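Long-range contact in Fe-regulated protein B (Neisseria meningitidis, PDB 4AIP), which serves as a TonB-dependent transporter of the meningococcal outer membrane for iron uptake, possibly as a siderophore complex: residues S116-Y125 with I160-T171. Residues are numbered along the deposited sequence; the frame is centred on the assembly and turned at random.
Sequences SVDIKVDNAY and IGATNGAIIAKT
Lys120 and Ile168 form a bridge pair where strand 118-121 runs parallel to strand 165-171, a worked example of a sheet edge secured by both backbone and side chains. The ladder alternates as parallel strands do: Lys120 N gives its hydrogen to Ile167 O at 2.7 Å, and Lys120 O accepts from Ala169 N at 2.7 Å.

The lysine side chain leaves the sheet on the face of Asp118, Ala166 and Ile168. Its CB lies 3.8 Å from Ile167 O; with CG anti to the carbonyl carbon (chi1 -68°) and the chain extended beyond, CD passes CG1 of Ile168. CE then sits between the methyl of Ala166 and one face of the Tyr125 ring, 3.7 Å above its plane and offset toward the rim. At the tip, Lys120 NZ donates to the oxygen of a water 2.6 Å away, and this water in turn donates to Ile160 O. The tyrosine closes the same corner, its OH accepting from Ile160 N at 2.8 Å.

Beyond the strand, the Asp122 carboxylate grips Thr171 twice: OD2 receives the hydroxyl OG1 on its syn lone pair (2.8 Å), while OD1 takes the backbone N from 31° out of plane. Lys254 of the barrel also bonds that hydroxyl, and Arg506 forms a salt bridge with Asp118. Within the plug of this TonB-dependent receptor, backbone pairing is thus extended by carboxylate and water-mediated bonds, which tie the turn and the 160-164 loop to the sheet.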
loop_
_atom_site.group_PDB
_atom_site.type_symbol
_atom_site.label_atom_id
_atom_site.label_comp_id
_atom_site.label_asym_id
_atom_site.label_seq_id
_atom_site.Cartn_x
_atom_site.Cartn_y
_atom_site.Cartn_z
ATOM N N SER B 116 -28.683 -18.325 9.355
ATOM C CA SER B 116 -28.820 -19.399 10.329
ATOM C C SER B 116 -27.547 -20.183 10.376
ATOM O O SER B 116 -27.378 -20.964 11.332
ATOM C CB SER B 116 -29.932 -20.438 10.043
ATOM O OG SER B 116 -30.736 -20.187 8.901
ATOM N N VAL B 117 -26.666 -20.053 9.374
ATOM C CA VAL B 117 -25.378 -20.820 9.394
ATOM C C VAL B 117 -24.187 -19.877 9.525
ATOM O O VAL B 117 -24.143 -18.822 8.887
ATOM C CB VAL B 117 -25.186 -21.741 8.120
ATOM C CG1 VAL B 117 -26.534 -22.419 7.730
ATOM C CG2 VAL B 117 -24.713 -20.908 6.936
ATOM N N ASP B 118 -23.218 -20.251 10.359
ATOM C CA ASP B 118 -22.153 -19.296 10.733
ATOM C C ASP B 118 -20.880 -19.892 10.217
ATOM O O ASP B 118 -20.851 -21.124 10.005
ATOM C CB ASP B 118 -22.074 -19.211 12.268
ATOM C CG ASP B 118 -23.240 -18.493 12.876
ATOM O OD1 ASP B 118 -23.656 -17.421 12.351
ATOM O OD2 ASP B 118 -23.712 -18.975 13.923
ATOM N N ILE B 119 -19.868 -19.056 10.023
ATOM C CA ILE B 119 -18.506 -19.452 9.801
ATOM C C ILE B 119 -17.773 -19.030 11.070
ATOM O O ILE B 119 -17.740 -17.834 11.409
ATOM C CB ILE B 119 -17.872 -18.681 8.621
ATOM C CG1 ILE B 119 -18.516 -19.181 7.293
ATOM C CG2 ILE B 119 -16.300 -18.916 8.550
ATOM C CD1 ILE B 119 -19.037 -18.094 6.458
ATOM N N LYS B 120 -17.141 -20.028 11.690
ATOM C CA LYS B 120 -16.410 -19.866 12.898
ATOM C C LYS B 120 -14.967 -19.962 12.569
ATOM O O LYS B 120 -14.564 -20.960 11.971
ATOM C CB LYS B 120 -16.815 -21.007 13.831
ATOM C CG LYS B 120 -18.244 -20.886 14.291
ATOM C CD LYS B 120 -18.589 -21.938 15.357
ATOM C CE LYS B 120 -20.110 -21.974 15.631
ATOM N NZ LYS B 120 -20.459 -22.482 17.028
ATOM N N VAL B 121 -14.170 -18.935 12.886
ATOM C CA VAL B 121 -12.719 -19.112 12.793
ATOM C C VAL B 121 -12.177 -18.889 14.152
ATOM O O VAL B 121 -12.634 -17.939 14.869
ATOM C CB VAL B 121 -12.034 -18.287 11.684
ATOM C CG1 VAL B 121 -13.063 -17.826 10.557
ATOM C CG2 VAL B 121 -11.220 -17.188 12.205
ATOM N N ASP B 122 -11.299 -19.806 14.546
ATOM C CA ASP B 122 -10.724 -19.873 15.880
ATOM C C ASP B 122 -11.818 -19.660 16.946
ATOM O O ASP B 122 -11.580 -19.012 17.975
ATOM C CB ASP B 122 -9.660 -18.792 16.015
ATOM C CG ASP B 122 -8.497 -18.982 15.045
ATOM O OD1 ASP B 122 -8.124 -20.148 14.775
ATOM O OD2 ASP B 122 -7.955 -17.969 14.582
ATOM N N ASN B 123 -13.017 -20.168 16.660
ATOM C CA ASN B 123 -14.120 -20.118 17.604
ATOM C C ASN B 123 -14.564 -18.673 17.943
ATOM O O ASN B 123 -14.823 -18.361 19.106
ATOM C CB ASN B 123 -13.803 -20.904 18.879
ATOM C CG ASN B 123 -15.069 -21.408 19.578
ATOM O OD1 ASN B 123 -16.168 -21.441 18.988
ATOM N ND2 ASN B 123 -14.923 -21.772 20.860
ATOM N N ALA B 124 -14.627 -17.822 16.912
ATOM C CA ALA B 124 -15.220 -16.468 17.014
ATOM C C ALA B 124 -16.148 -16.232 15.818
ATOM O O ALA B 124 -15.794 -16.558 14.671
ATOM C CB ALA B 124 -14.090 -15.447 17.016
ATOM N N TYR B 125 -17.335 -15.668 16.038
ATOM C CA TYR B 125 -18.296 -15.563 14.944
ATOM C C TYR B 125 -19.339 -14.512 15.262
ATOM O O TYR B 125 -19.813 -14.414 16.392
ATOM C CB TYR B 125 -18.943 -16.922 14.672
ATOM C CG TYR B 125 -19.434 -17.687 15.930
ATOM C CD1 TYR B 125 -18.533 -18.411 16.744
ATOM C CD2 TYR B 125 -20.765 -17.721 16.263
ATOM C CE1 TYR B 125 -18.955 -19.139 17.840
ATOM C CE2 TYR B 125 -21.218 -18.443 17.378
ATOM C CZ TYR B 125 -20.303 -19.139 18.180
ATOM O OH TYR B 125 -20.737 -19.852 19.306
ATOM N N ILE B 160 -23.111 -20.652 20.618
ATOM C CA ILE B 160 -24.279 -19.833 20.624
ATOM C C ILE B 160 -24.906 -19.935 19.280
ATOM O O ILE B 160 -24.229 -19.769 18.286
ATOM C CB ILE B 160 -23.916 -18.343 20.868
ATOM C CG1 ILE B 160 -23.735 -18.066 22.349
ATOM C CG2 ILE B 160 -24.988 -17.422 20.271
ATOM C CD1 ILE B 160 -22.624 -17.034 22.618
ATOM N N GLY B 161 -26.209 -20.202 19.213
ATOM C CA GLY B 161 -26.942 -19.989 17.944
ATOM C C GLY B 161 -26.918 -21.163 16.978
ATOM O O GLY B 161 -27.269 -21.023 15.797
ATOM N N ALA B 162 -26.541 -22.334 17.488
ATOM C CA ALA B 162 -26.389 -23.486 16.643
ATOM C C ALA B 162 -27.663 -24.171 16.154
ATOM O O ALA B 162 -27.815 -25.391 16.345
ATOM C CB ALA B 162 -25.465 -24.528 17.300
ATOM N N THR B 163 -28.519 -23.435 15.456
ATOM C CA THR B 163 -29.776 -23.981 15.029
ATOM C C THR B 163 -29.602 -24.727 13.731
ATOM O O THR B 163 -30.121 -25.856 13.554
ATOM C CB THR B 163 -30.892 -22.917 14.847
ATOM O OG1 THR B 163 -30.487 -21.975 13.879
ATOM C CG2 THR B 163 -31.274 -22.210 16.161
ATOM N N ASN B 164 -28.859 -24.134 12.809
ATOM C CA ASN B 164 -28.763 -24.744 11.501
ATOM C C ASN B 164 -27.340 -25.214 11.098
ATOM O O ASN B 164 -27.189 -25.794 10.012
ATOM C CB ASN B 164 -29.365 -23.806 10.452
ATOM C CG ASN B 164 -30.826 -24.078 10.225
ATOM O OD1 ASN B 164 -31.682 -23.159 10.120
ATOM N ND2 ASN B 164 -31.150 -25.384 10.127
ATOM N N GLY B 165 -26.323 -24.971 11.957
ATOM C CA GLY B 165 -24.984 -25.527 11.700
ATOM C C GLY B 165 -23.970 -24.468 11.289
ATOM O O GLY B 165 -24.285 -23.243 11.262
ATOM N N ALA B 166 -22.748 -24.908 10.971
ATOM C CA ALA B 166 -21.636 -23.981 10.821
ATOM C C ALA B 166 -20.488 -24.519 9.991
ATOM O O ALA B 166 -20.184 -25.727 10.023
ATOM C CB ALA B 166 -21.148 -23.610 12.165
ATOM N N ILE B 167 -19.863 -23.636 9.210
ATOM C CA ILE B 167 -18.501 -23.940 8.740
ATOM C C ILE B 167 -17.548 -23.497 9.866
ATOM O O ILE B 167 -17.705 -22.385 10.411
ATOM C CB ILE B 167 -18.139 -23.272 7.392
ATOM C CG1 ILE B 167 -18.893 -23.941 6.272
ATOM C CG2 ILE B 167 -16.665 -23.477 7.064
ATOM C CD1 ILE B 167 -20.186 -23.400 6.066
ATOM N N ILE B 168 -16.625 -24.386 10.230
ATOM C CA ILE B 168 -15.734 -24.198 11.326
ATOM C C ILE B 168 -14.285 -24.322 10.842
ATOM O O ILE B 168 -13.886 -25.343 10.249
ATOM C CB ILE B 168 -15.999 -25.288 12.356
ATOM C CG1 ILE B 168 -17.486 -25.203 12.842
ATOM C CG2 ILE B 168 -14.910 -25.274 13.471
ATOM C CD1 ILE B 168 -17.857 -26.341 13.829
ATOM N N ALA B 169 -13.499 -23.289 11.102
ATOM C CA ALA B 169 -12.132 -23.243 10.589
ATOM C C ALA B 169 -11.238 -22.809 11.691
ATOM O O ALA B 169 -11.663 -21.994 12.530
ATOM C CB ALA B 169 -12.032 -22.262 9.434
ATOM N N LYS B 170 -10.010 -23.343 11.653
ATOM C CA LYS B 170 -8.899 -22.971 12.538
ATOM C C LYS B 170 -7.805 -22.352 11.690
ATOM O O LYS B 170 -7.512 -22.862 10.612
ATOM C CB LYS B 170 -8.366 -24.206 13.266
ATOM C CG LYS B 170 -9.432 -24.944 14.053
ATOM C CD LYS B 170 -8.818 -25.867 15.068
ATOM C CE LYS B 170 -9.880 -26.504 15.983
ATOM N NZ LYS B 170 -9.479 -27.890 16.316
ATOM N N THR B 171 -7.250 -21.229 12.144
ATOM C CA THR B 171 -6.116 -20.609 11.482
ATOM C C THR B 171 -4.847 -21.466 11.668
ATOM O O THR B 171 -4.723 -22.302 12.577
ATOM C CB THR B 171 -5.877 -19.202 11.992
ATOM O OG1 THR B 171 -5.760 -19.282 13.426
ATOM C CG2 THR B 171 -7.052 -18.324 11.616
HETATM O O HOH W 1 -26.591 -22.647 13.339
HETATM O O HOH W 2 -23.061 -22.048 17.122
HETATM O O HOH W 3 -13.777 -21.871 14.765
#